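D-alanyl-D-alanine carboxypeptidase (Vibrio cholerae, PDB 5TR7) probably removes the terminal D-alanine from peptidoglycan precursor peptides, as a serine-type penicillin-binding protein of the peptidase S11 family. Local coordinates at residues L56-I62 against G82-S88; M221-V227 against L243-F248; S127-K131 against L155-A159; S75-V79 against Y178-Q183. Residues are numbered along the deposited sequence.

Contact 1 of 4, residues L56-I62 against G82-S88; sequences LNDDVVI and GTTVKVS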
loop_
_atom_site.group_PDB
_atom_site.type_symbol
_atom_site.label_atom_id
_atom_site.label_comp_id
_atom_site.label_asym_id
_atom_site.label_seq_id
_atom_site.Cartn_x
_atom_site.Cartn_y
_atom_site.Cartn_z
ATOM N N LEU A 56 17.972 -6.112 6.177
ATOM C CA LEU A 56 17.886 -4.776 5.667
ATOM C C LEU A 56 19.248 -4.303 5.072
ATOM O O LEU A 56 19.278 -3.441 4.218
ATOM C CB LEU A 56 17.457 -3.856 6.800
ATOM C CG LEU A 56 16.089 -4.086 7.388
ATOM C CD1 LEU A 56 15.829 -3.125 8.497
ATOM C CD2 LEU A 56 15.010 -3.918 6.310
ATOM N N ASN A 57 20.344 -4.933 5.494
ATOM C CA ASN A 57 21.704 -4.613 5.030
ATOM C C ASN A 57 22.154 -5.445 3.809
ATOM O O ASN A 57 23.248 -5.209 3.299
ATOM C CB ASN A 57 22.735 -4.771 6.165
ATOM C CG ASN A 57 22.552 -3.746 7.293
ATOM O OD1 ASN A 57 22.178 -2.616 7.060
ATOM N ND2 ASN A 57 22.871 -4.141 8.539
ATOM N N ASP A 58 21.342 -6.385 3.310
ATOM C CA ASP A 58 21.746 -7.135 2.102
ATOM C C ASP A 58 21.796 -6.250 0.902
ATOM O O ASP A 58 21.006 -5.297 0.774
ATOM C CB ASP A 58 20.707 -8.207 1.678
ATOM C CG ASP A 58 20.481 -9.260 2.700
ATOM O OD1 ASP A 58 21.431 -9.547 3.459
ATOM O OD2 ASP A 58 19.343 -9.802 2.740
ATOM N N ASP A 59 22.704 -6.600 0.007
ATOM C CA ASP A 59 22.886 -5.953 -1.250
ATOM C C ASP A 59 22.037 -6.751 -2.226
ATOM O O ASP A 59 22.203 -7.935 -2.387
ATOM C CB ASP A 59 24.356 -6.031 -1.646
ATOM C CG ASP A 59 25.243 -5.309 -0.685
ATOM O OD1 ASP A 59 25.026 -4.130 -0.390
ATOM O OD2 ASP A 59 26.180 -5.916 -0.219
ATOM N N VAL A 60 21.127 -6.100 -2.891
ATOM C CA VAL A 60 20.284 -6.790 -3.806
ATOM C C VAL A 60 20.692 -6.539 -5.220
ATOM O O VAL A 60 20.848 -5.395 -5.622
ATOM C CB VAL A 60 18.815 -6.304 -3.664
ATOM C CG1 VAL A 60 17.910 -7.151 -4.551
ATOM C CG2 VAL A 60 18.351 -6.411 -2.217
ATOM N N VAL A 61 20.783 -7.612 -5.986
ATOM C CA VAL A 61 21.083 -7.557 -7.405
ATOM C C VAL A 61 19.874 -6.976 -8.151
ATOM O O VAL A 61 18.719 -7.334 -7.896
ATOM C CB VAL A 61 21.249 -8.956 -7.985
ATOM C CG1 VAL A 61 21.545 -8.885 -9.480
ATOM C CG2 VAL A 61 22.366 -9.700 -7.275
ATOM N N ILE A 62 20.141 -6.072 -9.078
ATOM C CA ILE A 62 19.109 -5.503 -9.872
ATOM C C ILE A 62 19.196 -6.213 -11.208
ATOM O O ILE A 62 20.173 -6.069 -11.904
ATOM C CB ILE A 62 19.326 -4.003 -10.047
ATOM C CG1 ILE A 62 19.474 -3.322 -8.696
ATOM C CG2 ILE A 62 18.229 -3.437 -10.914
ATOM C CD1 ILE A 62 18.321 -3.574 -7.718
ATOM N N GLY A 82 22.604 -4.579 -13.115
ATOM C CA GLY A 82 24.003 -4.851 -12.796
ATOM C C GLY A 82 24.587 -4.137 -11.591
ATOM O O GLY A 82 25.762 -4.282 -11.304
ATOM N N THR A 83 23.800 -3.314 -10.919
ATOM C CA THR A 83 24.264 -2.678 -9.708
ATOM C C THR A 83 23.581 -3.420 -8.570
ATOM O O THR A 83 22.855 -4.412 -8.792
ATOM C CB THR A 83 23.792 -1.233 -9.586
ATOM O OG1 THR A 83 22.340 -1.212 -9.419
ATOM C CG2 THR A 83 24.333 -0.354 -10.786
ATOM N N THR A 84 23.940 -3.032 -7.350
ATOM C CA THR A 84 23.268 -3.545 -6.212
ATOM C C THR A 84 22.697 -2.372 -5.434
ATOM O O THR A 84 23.273 -1.251 -5.447
ATOM C CB THR A 84 24.153 -4.356 -5.291
ATOM O OG1 THR A 84 25.154 -3.519 -4.649
ATOM C CG2 THR A 84 24.760 -5.548 -6.055
ATOM N N VAL A 85 21.625 -2.657 -4.710
ATOM C CA VAL A 85 20.951 -1.684 -3.864
ATOM C C VAL A 85 20.633 -2.413 -2.548
ATOM O O VAL A 85 20.309 -3.589 -2.547
ATOM C CB VAL A 85 19.614 -1.211 -4.481
ATOM C CG1 VAL A 85 18.951 -0.176 -3.594
ATOM C CG2 VAL A 85 19.819 -0.654 -5.882
ATOM N N LYS A 86 20.699 -1.695 -1.438
ATOM C CA LYS A 86 20.344 -2.263 -0.155
ATOM C C LYS A 86 18.842 -2.500 -0.008
ATOM O O LYS A 86 18.034 -1.786 -0.584
ATOM C CB LYS A 86 20.849 -1.380 0.955
ATOM C CG LYS A 86 22.384 -1.409 0.877
ATOM C CD LYS A 86 23.096 -0.870 2.067
ATOM C CE LYS A 86 22.671 -1.591 3.369
ATOM N NZ LYS A 86 23.416 -1.336 4.657
ATOM N N VAL A 87 18.489 -3.545 0.740
ATOM C CA VAL A 87 17.091 -3.908 1.038
ATOM C C VAL A 87 16.336 -2.737 1.652
ATOM O O VAL A 87 15.280 -2.427 1.187
ATOM C CB VAL A 87 16.990 -5.127 1.977
ATOM C CG1 VAL A 87 15.614 -5.264 2.600
ATOM C CG2 VAL A 87 17.338 -6.387 1.224
ATOM N N SER A 88 16.891 -2.061 2.641
ATOM C CA SER A 88 16.166 -0.911 3.208
ATOM C C SER A 88 15.837 0.168 2.206
ATOM O O SER A 88 14.781 0.719 2.241
ATOM C CB SER A 88 16.879 -0.299 4.408
ATOM O OG SER A 88 18.091 0.229 4.022
#
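A two-stranded antiparallel sheet, strands 59-61 and 84-86, shows how a small sheet can be extended by backbone bonding at both ends. It belongs to the helical part of this penicillin-binding protein, away from the predicted catalytic residues. The first segment makes its earliest bond before the strand begins: Leu56 O accepts a hydrogen bond from Ser88 N at 3.2 Å, in helix 87-95, while Leu56 CD2 lies 4.0 Å from Val87 CG1. Asn57 turns its CB away, yet its OD1 accepts one from Lys86 NZ at 3.0 Å. Asp58 O accepts another from Val87 N at 3.1 Å and a CA-H...O contact from Lys86 CA at 3.2 Å; the Asp58 carboxylate turns to Ser55 and His109. Lys86 ends strand 84-86 and is the N-cap of helix 87-95. Asp59 faces Lys86 in a non-hydrogen-bonded pair, its side chain on the same exposed face as Val61 and Thr84. Val60 and Val85 form the central hydrogen-bonded pair, Val60 N to Val85 O at 2.7 Å and Val85 N to Val60 O at 3.0 Å, on the buried face that leans on Leu90 of helix 87-95. There Val60 CG2 meets Val87 CG2 at 3.6 Å. Past the strand, Ile62 places CD1 3.8 Å from Val85 CG2, and its backbone continues the pairing: Ile62 N bonds to Thr83 O at 3.2 Å, and Gly82 N to Ile62 O at 3.1 Å.

Contact 2 of 4, residues M221-V227 against L243-F248; sequences MRLVAVV and LLSYGF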
loop_
_atom_site.group_PDB
_atom_site.type_symbol
_atom_site.label_atom_id
_atom_site.label_comp_id
_atom_site.label_asym_id
_atom_site.label_seq_id
_atom_site.Cartn_x
_atom_site.Cartn_y
_atom_site.Cartn_z
ATOM N N MET A 221 -8.013 5.734 20.002
ATOM C CA MET A 221 -8.614 5.167 18.816
ATOM C C MET A 221 -7.676 5.049 17.648
ATOM O O MET A 221 -6.753 5.839 17.509
ATOM C CB MET A 221 -9.793 6.029 18.382
ATOM C CG MET A 221 -10.913 6.113 19.411
ATOM S SD MET A 221 -12.235 7.260 18.934
ATOM C CE MET A 221 -11.623 8.914 19.376
ATOM N N ARG A 222 -7.919 4.037 16.825
ATOM C CA ARG A 222 -7.205 3.876 15.580
ATOM C C ARG A 222 -8.190 3.388 14.568
ATOM O O ARG A 222 -8.970 2.422 14.819
ATOM C CB ARG A 222 -5.999 2.966 15.608
ATOM C CG ARG A 222 -5.350 2.849 14.204
ATOM C CD ARG A 222 -4.137 1.929 14.104
ATOM N NE ARG A 222 -2.884 2.522 14.586
ATOM C CZ ARG A 222 -2.123 3.343 13.897
ATOM N NH1 ARG A 222 -1.049 3.781 14.445
ATOM N NH2 ARG A 222 -2.463 3.791 12.668
ATOM N N LEU A 223 -8.188 4.083 13.429
ATOM C CA LEU A 223 -9.070 3.716 12.345
ATOM C C LEU A 223 -8.295 3.421 11.114
ATOM O O LEU A 223 -7.225 3.948 10.940
ATOM C CB LEU A 223 -10.006 4.862 12.011
ATOM C CG LEU A 223 -10.915 5.381 13.128
ATOM C CD1 LEU A 223 -11.522 6.746 12.700
ATOM C CD2 LEU A 223 -12.004 4.336 13.429
ATOM N N VAL A 224 -8.859 2.565 10.265
ATOM C CA VAL A 224 -8.306 2.276 8.951
ATOM C C VAL A 224 -9.416 2.638 7.964
ATOM O O VAL A 224 -10.549 2.192 8.124
ATOM C CB VAL A 224 -7.932 0.815 8.799
ATOM C CG1 VAL A 224 -7.464 0.551 7.382
ATOM C CG2 VAL A 224 -6.810 0.472 9.747
ATOM N N ALA A 225 -9.101 3.449 6.975
ATOM C CA ALA A 225 -10.058 3.823 5.923
ATOM C C ALA A 225 -9.522 3.552 4.532
ATOM O O ALA A 225 -8.306 3.590 4.283
ATOM C CB ALA A 225 -10.419 5.297 6.022
ATOM N N VAL A 226 -10.419 3.127 3.664
ATOM C CA VAL A 226 -10.049 2.880 2.279
ATOM C C VAL A 226 -11.047 3.661 1.423
ATOM O O VAL A 226 -12.270 3.575 1.630
ATOM C CB VAL A 226 -10.188 1.382 1.938
ATOM C CG1 VAL A 226 -9.854 1.133 0.495
ATOM C CG2 VAL A 226 -9.325 0.564 2.859
ATOM N N VAL A 227 -10.526 4.433 0.487
ATOM C CA VAL A 227 -11.390 5.225 -0.442
ATOM C C VAL A 227 -10.904 4.892 -1.833
ATOM O O VAL A 227 -9.739 4.965 -2.110
ATOM C CB VAL A 227 -11.339 6.729 -0.096
ATOM C CG1 VAL A 227 -12.140 7.554 -1.055
ATOM C CG2 VAL A 227 -11.936 6.930 1.294
ATOM N N LEU A 243 -14.180 10.726 6.162
ATOM C CA LEU A 243 -14.442 9.390 6.593
ATOM C C LEU A 243 -13.828 9.162 7.935
ATOM O O LEU A 243 -14.466 8.673 8.805
ATOM C CB LEU A 243 -13.904 8.413 5.579
ATOM C CG LEU A 243 -14.518 7.038 5.538
ATOM C CD1 LEU A 243 -16.017 7.074 5.677
ATOM C CD2 LEU A 243 -14.110 6.336 4.274
ATOM N N LEU A 244 -12.581 9.545 8.101
ATOM C CA LEU A 244 -11.878 9.340 9.373
ATOM C C LEU A 244 -12.487 10.160 10.513
ATOM O O LEU A 244 -12.668 9.622 11.611
ATOM C CB LEU A 244 -10.381 9.643 9.249
ATOM C CG LEU A 244 -9.552 8.665 8.431
ATOM C CD1 LEU A 244 -8.215 9.288 8.038
ATOM C CD2 LEU A 244 -9.312 7.361 9.148
ATOM N N SER A 245 -12.786 11.443 10.296
ATOM C CA SER A 245 -13.386 12.270 11.359
ATOM C C SER A 245 -14.691 11.687 11.832
ATOM O O SER A 245 -14.981 11.711 13.023
ATOM C CB SER A 245 -13.668 13.697 10.909
ATOM O OG SER A 245 -12.478 14.241 10.466
ATOM N N TYR A 246 -15.493 11.194 10.900
ATOM C CA TYR A 246 -16.739 10.569 11.269
ATOM C C TYR A 246 -16.463 9.377 12.215
ATOM O O TYR A 246 -17.106 9.205 13.210
ATOM C CB TYR A 246 -17.469 10.083 10.004
ATOM C CG TYR A 246 -18.603 9.145 10.293
ATOM C CD1 TYR A 246 -19.850 9.636 10.760
ATOM C CD2 TYR A 246 -18.457 7.806 10.112
ATOM C CE1 TYR A 246 -20.919 8.778 11.061
ATOM C CE2 TYR A 246 -19.522 6.918 10.353
ATOM C CZ TYR A 246 -20.725 7.397 10.859
ATOM O OH TYR A 246 -21.706 6.477 11.103
ATOM N N GLY A 247 -15.469 8.592 11.923
ATOM C CA GLY A 247 -15.171 7.423 12.770
ATOM C C GLY A 247 -14.764 7.860 14.177
ATOM O O GLY A 247 -15.138 7.218 15.151
ATOM N N PHE A 248 -13.987 8.943 14.279
ATOM C CA PHE A 248 -13.523 9.413 15.591
ATOM C C PHE A 248 -14.685 9.924 16.396
ATOM O O PHE A 248 -14.733 9.695 17.594
ATOM C CB PHE A 248 -12.374 10.425 15.473
ATOM C CG PHE A 248 -11.069 9.805 14.942
ATOM C CD1 PHE A 248 -10.532 8.669 15.529
ATOM C CD2 PHE A 248 -10.343 10.435 13.938
ATOM C CE1 PHE A 248 -9.336 8.122 15.077
ATOM C CE2 PHE A 248 -9.161 9.893 13.473
ATOM C CZ PHE A 248 -8.648 8.740 14.059
#
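Packing of helix 233-251, the last modelled helix, on the central five-stranded antiparallel sheet, a hallmark of the beta-lactamase and penicillin-binding protein fold, is exemplified here by strand 221-230. The short axes approach to 9.0 Å, 147° apart in direction; apolar side chains build the joint, some also touching backbone carbonyls, with no hydrogen bond between the segments. Met221, Leu223, Ala225 and Val227 point toward the helix, whereas Arg222 on the far face makes a salt bridge with Asp198. At one end Leu243 CD2 reaches Val227 CG2 at 3.7 Å and Ala225 CB at 4.2 Å; Leu244 CD2 then sits 3.9 Å from both Ala225 CB and Leu223 CB. Gly247 makes room for Leu223, whose CD1 comes to 3.7 Å from Gly247 CA, where a beta carbon would clash. At the other end Met221 SD lies at the edge of the Phe248 ring, 5.4 Å from its centroid, a Met-aromatic contact. Over the face of that ring, Leu223 CD1 makes a CH-pi contact 3.5 Å from the centroid.

Contact 3 of 4, residues S127-K131 against L155-A159; sequences SLGMK and LLGQA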
loop_
_atom_site.group_PDB
_atom_site.type_symbol
_atom_site.label_atom_id
_atom_site.label_comp_id
_atom_site.label_asym_id
_atom_site.label_seq_id
_atom_site.Cartn_x
_atom_site.Cartn_y
_atom_site.Cartn_z
ATOM N N SER A 127 -4.341 -16.219 4.185
ATOM C CA SER A 127 -4.262 -16.371 5.618
ATOM C C SER A 127 -4.725 -15.097 6.339
ATOM O O SER A 127 -4.975 -15.113 7.535
ATOM C CB SER A 127 -2.846 -16.795 5.988
ATOM O OG SER A 127 -2.003 -15.699 5.909
ATOM N N LEU A 128 -4.776 -13.967 5.633
ATOM C CA LEU A 128 -5.280 -12.755 6.236
ATOM C C LEU A 128 -6.803 -12.629 6.052
ATOM O O LEU A 128 -7.343 -11.695 6.571
ATOM C CB LEU A 128 -4.622 -11.531 5.653
ATOM C CG LEU A 128 -3.122 -11.333 5.928
ATOM C CD1 LEU A 128 -2.528 -10.170 5.166
ATOM C CD2 LEU A 128 -2.781 -11.248 7.405
ATOM N N GLY A 129 -7.496 -13.528 5.329
ATOM C CA GLY A 129 -8.957 -13.366 5.152
ATOM C C GLY A 129 -9.378 -12.445 3.990
ATOM O O GLY A 129 -10.502 -11.995 3.886
ATOM N N MET A 130 -8.460 -12.229 3.068
ATOM C CA MET A 130 -8.732 -11.454 1.857
ATOM C C MET A 130 -9.293 -12.457 0.814
ATOM O O MET A 130 -8.687 -12.713 -0.210
ATOM C CB MET A 130 -7.443 -10.788 1.368
ATOM C CG MET A 130 -6.813 -9.883 2.448
ATOM S SD MET A 130 -5.226 -9.271 1.951
ATOM C CE MET A 130 -5.551 -8.281 0.492
ATOM N N LYS A 131 -10.494 -12.930 1.048
ATOM C CA LYS A 131 -11.127 -13.939 0.193
ATOM C C LYS A 131 -11.557 -13.448 -1.188
ATOM O O LYS A 131 -11.863 -14.257 -2.029
ATOM C CB LYS A 131 -12.309 -14.519 0.951
ATOM C CG LYS A 131 -11.944 -14.907 2.386
ATOM C CD LYS A 131 -13.011 -15.773 3.009
ATOM C CE LYS A 131 -14.321 -15.008 3.123
ATOM N NZ LYS A 131 -15.391 -15.824 3.779
ATOM N N LEU A 155 -8.352 -4.873 5.431
ATOM C CA LEU A 155 -7.741 -5.949 6.216
ATOM C C LEU A 155 -6.244 -5.888 6.005
ATOM O O LEU A 155 -5.506 -6.023 6.927
ATOM C CB LEU A 155 -8.250 -7.342 5.770
ATOM C CG LEU A 155 -9.666 -7.774 6.121
ATOM C CD1 LEU A 155 -10.091 -9.100 5.422
ATOM C CD2 LEU A 155 -9.850 -7.872 7.618
ATOM N N LEU A 156 -5.803 -5.590 4.786
ATOM C CA LEU A 156 -4.386 -5.570 4.505
ATOM C C LEU A 156 -3.681 -4.435 5.227
ATOM O O LEU A 156 -2.584 -4.607 5.758
ATOM C CB LEU A 156 -4.117 -5.533 3.003
ATOM C CG LEU A 156 -2.680 -5.532 2.522
ATOM C CD1 LEU A 156 -1.972 -6.764 2.982
ATOM C CD2 LEU A 156 -2.587 -5.441 1.038
ATOM N N GLY A 157 -4.292 -3.274 5.180
ATOM C CA GLY A 157 -3.726 -2.099 5.877
ATOM C C GLY A 157 -3.632 -2.412 7.375
ATOM O O GLY A 157 -2.627 -2.122 8.018
ATOM N N GLN A 158 -4.715 -2.969 7.934
ATOM C CA GLN A 158 -4.770 -3.331 9.340
ATOM C C GLN A 158 -3.653 -4.337 9.679
ATOM O O GLN A 158 -2.975 -4.204 10.706
ATOM C CB GLN A 158 -6.146 -3.961 9.673
ATOM C CG GLN A 158 -6.300 -4.481 11.102
ATOM C CD GLN A 158 -7.552 -5.309 11.332
ATOM O OE1 GLN A 158 -7.921 -6.156 10.549
ATOM N NE2 GLN A 158 -8.257 -4.980 12.378
ATOM N N ALA A 159 -3.485 -5.341 8.824
ATOM C CA ALA A 159 -2.443 -6.367 9.037
ATOM C C ALA A 159 -1.043 -5.803 9.002
ATOM O O ALA A 159 -0.153 -6.323 9.690
ATOM C CB ALA A 159 -2.559 -7.464 7.983
#
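This is an apolar loop-to-helix contact in which residues 128-130, which follow helix 114-127, rest against helix 150-163. No hydrogen bond links the segments; side-chain packing and a few approaches to backbone atoms join them. Helix 114-127 ends in a Schellman motif at Gly129, whose positive phi lets the chain leave the helix and would press a beta carbon against the preceding carbonyl. Leu128 and Met130, before and after it, both reach helix 150-163. Leu128 points toward it, placing CD2 3.8 Å from Ala159 CB and CD1 4.1 Å from Leu156 CD1. Leu155, one turn before Ala159, projects back at the turn itself, its CD1 lying 3.3 Å from Gly129 O and 4.0 Å from Leu128 O. Met130 lies at the centre of an inverse gamma turn and extends along the helix surface: its CG is 4.4 Å from Leu155 CB and its CE 4.0 Å from Leu156 CB. Leu128, Met130 and Leu156 also touch helix 37-50, through Tyr43, Met40 and, for Leu156, Met39 as well. That helix carries Lys38, the predicted proton acceptor, so the packing belongs to the helical core behind the SxxK motif of a serine penicillin-binding protein.

Contact 4 of 4, residues S75-V79 against Y178-Q183; sequences SKMFV and YNGITQ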
loop_
_atom_site.group_PDB
_atom_site.type_symbol
_atom_site.label_atom_id
_atom_site.label_comp_id
_atom_site.label_asym_id
_atom_site.label_seq_id
_atom_site.Cartn_x
_atom_site.Cartn_y
_atom_site.Cartn_z
ATOM N N SER A 75 5.726 5.240 -11.868
ATOM C CA SER A 75 6.616 5.610 -10.839
ATOM C C SER A 75 7.761 4.564 -10.693
ATOM O O SER A 75 7.558 3.321 -10.799
ATOM C CB SER A 75 5.753 5.771 -9.571
ATOM O OG SER A 75 6.564 6.163 -8.520
ATOM N N LYS A 76 8.969 5.114 -10.500
ATOM C CA LYS A 76 10.215 4.364 -10.367
ATOM C C LYS A 76 11.152 4.909 -9.333
ATOM O O LYS A 76 11.199 6.141 -9.084
ATOM C CB LYS A 76 10.998 4.468 -11.665
ATOM C CG LYS A 76 10.397 3.783 -12.893
ATOM C CD LYS A 76 11.120 4.249 -14.176
ATOM C CE LYS A 76 10.716 5.684 -14.582
ATOM N NZ LYS A 76 9.356 5.804 -15.144
ATOM N N MET A 77 11.950 4.000 -8.752
ATOM C CA MET A 77 13.005 4.394 -7.823
ATOM C C MET A 77 14.260 4.821 -8.613
ATOM O O MET A 77 15.133 5.565 -8.116
ATOM C CB MET A 77 13.341 3.216 -6.931
ATOM C CG MET A 77 14.517 3.464 -5.953
ATOM S SD MET A 77 14.614 2.071 -4.850
ATOM C CE MET A 77 16.154 2.522 -4.032
ATOM N N PHE A 78 14.308 4.349 -9.863
ATOM C CA PHE A 78 15.388 4.582 -10.812
ATOM C C PHE A 78 16.593 3.704 -10.579
ATOM O O PHE A 78 17.716 4.159 -10.488
ATOM C CB PHE A 78 15.740 6.047 -10.982
ATOM C CG PHE A 78 14.630 6.817 -11.612
ATOM C CD1 PHE A 78 14.400 6.710 -12.973
ATOM C CD2 PHE A 78 13.788 7.559 -10.848
ATOM C CE1 PHE A 78 13.359 7.361 -13.567
ATOM C CE2 PHE A 78 12.731 8.244 -11.446
ATOM C CZ PHE A 78 12.531 8.148 -12.811
ATOM N N VAL A 79 16.298 2.417 -10.511
ATOM C CA VAL A 79 17.297 1.432 -10.249
ATOM C C VAL A 79 17.924 0.929 -11.551
ATOM O O VAL A 79 17.229 0.784 -12.562
ATOM C CB VAL A 79 16.560 0.407 -9.351
ATOM C CG1 VAL A 79 16.771 -1.029 -9.692
ATOM C CG2 VAL A 79 16.780 0.786 -7.892
ATOM N N TYR A 178 17.030 8.619 -3.738
ATOM C CA TYR A 178 17.874 7.575 -4.274
ATOM C C TYR A 178 18.533 8.094 -5.555
ATOM O O TYR A 178 17.869 8.643 -6.458
ATOM C CB TYR A 178 17.143 6.252 -4.532
ATOM C CG TYR A 178 18.085 5.250 -5.122
ATOM C CD1 TYR A 178 19.117 4.680 -4.352
ATOM C CD2 TYR A 178 18.000 4.911 -6.453
ATOM C CE1 TYR A 178 20.023 3.775 -4.909
ATOM C CE2 TYR A 178 18.902 4.038 -7.025
ATOM C CZ TYR A 178 19.890 3.453 -6.245
ATOM O OH TYR A 178 20.739 2.620 -6.863
ATOM N N ASN A 179 19.868 7.984 -5.580
ATOM C CA ASN A 179 20.651 8.362 -6.689
ATOM C C ASN A 179 20.441 9.851 -7.067
ATOM O O ASN A 179 20.483 10.224 -8.198
ATOM C CB ASN A 179 20.301 7.429 -7.854
ATOM C CG ASN A 179 21.463 7.230 -8.799
ATOM O OD1 ASN A 179 22.604 7.260 -8.419
ATOM N ND2 ASN A 179 21.169 6.981 -10.000
ATOM N N GLY A 180 20.273 10.702 -6.074
ATOM C CA GLY A 180 20.127 12.134 -6.281
ATOM C C GLY A 180 18.771 12.538 -6.793
ATOM O O GLY A 180 18.601 13.657 -7.220
ATOM N N ILE A 181 17.836 11.612 -6.736
ATOM C CA ILE A 181 16.438 11.822 -7.112
ATOM C C ILE A 181 15.553 11.700 -5.863
ATOM O O ILE A 181 15.482 10.609 -5.255
ATOM C CB ILE A 181 15.998 10.821 -8.185
ATOM C CG1 ILE A 181 16.904 11.031 -9.430
ATOM C CG2 ILE A 181 14.520 11.040 -8.538
ATOM C CD1 ILE A 181 16.720 9.998 -10.514
ATOM N N THR A 182 14.935 12.834 -5.466
ATOM C CA THR A 182 14.087 12.919 -4.296
ATOM C C THR A 182 12.650 12.851 -4.726
ATOM O O THR A 182 12.245 13.570 -5.621
ATOM C CB THR A 182 14.320 14.212 -3.513
ATOM O OG1 THR A 182 15.642 14.215 -3.005
ATOM C CG2 THR A 182 13.387 14.342 -2.285
ATOM N N GLN A 183 11.864 11.963 -4.097
ATOM C CA GLN A 183 10.452 11.817 -4.412
ATOM C C GLN A 183 9.708 11.860 -3.084
ATOM O O GLN A 183 10.201 11.391 -2.061
ATOM C CB GLN A 183 10.196 10.523 -5.163
ATOM C CG GLN A 183 11.209 10.326 -6.279
ATOM C CD GLN A 183 10.873 9.219 -7.284
ATOM O OE1 GLN A 183 9.814 9.254 -7.857
ATOM N NE2 GLN A 183 11.825 8.322 -7.595
#
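A beta hairpin docks on an irregular loop here, a case of shape complementarity near the predicted active site. Strands 175-178 and 181-184 are joined by a type I' turn from Tyr178 to Ile181, with Asn179 and Gly180 at its positive-phi corners. The hairpin offers Tyr178, Ile181 and Gln183 to residues 75-79. Tyr178 is the largest bump: its ring lies in a hollow formed by Met77, Phe78 and Val79, with Val85 also touching it. Met77 CE lies over one face in a CH-pi contact 3.8 Å from the ring centroid, and its SD stands 5.0 Å from the centroid, a Met-aromatic contact; Met77 O comes to 3.4 Å from Tyr178 CD2. Phe78 O meets the ring edge, 3.7 Å from Tyr178 CE2, and Val79 CG2 comes to 4.0 Å from the same atom. Phe78 provides the answering bump, its CD2 edge resting against Ile181 CD1 (3.8 Å) and Gln183 NE2 (3.9 Å). The loop is held in shape from behind by Asp101, whose carboxylate accepts hydrogen bonds from the backbone nitrogens of Met77, Phe78 and Val79. The Gln183 side chain lies about 7 Å from that of Ser98, a predicted active-site residue, consistent with a place beside the catalytic cleft. One hydrogen bond crosses the interface: Gln183 NE2 donates to Lys76 O at 2.7 Å.

Overall arrangement
From the N terminus, contact 1 comes first, closing a short irregular loop between residues 62 and 82. Contact 4 starts inside that loop at residues 75-79 and finishes about a hundred residues later, so the two cross along the chain; they also meet in space, where Ile62 and Val85 pack on Val79 and the Tyr178 OH lies against Val85. Loop 75-79 and Tyr178 thus join the small sheet to the hairpin. Contact 3 is nested within the long loop closed by contact 4, yet lies about 30 Å from it, centre to centre, among the helices. Contact 2, last in series, fastens helix 233-251 to the five-stranded sheet, on the opposite side of the chain's centre from contacts 1 and 4.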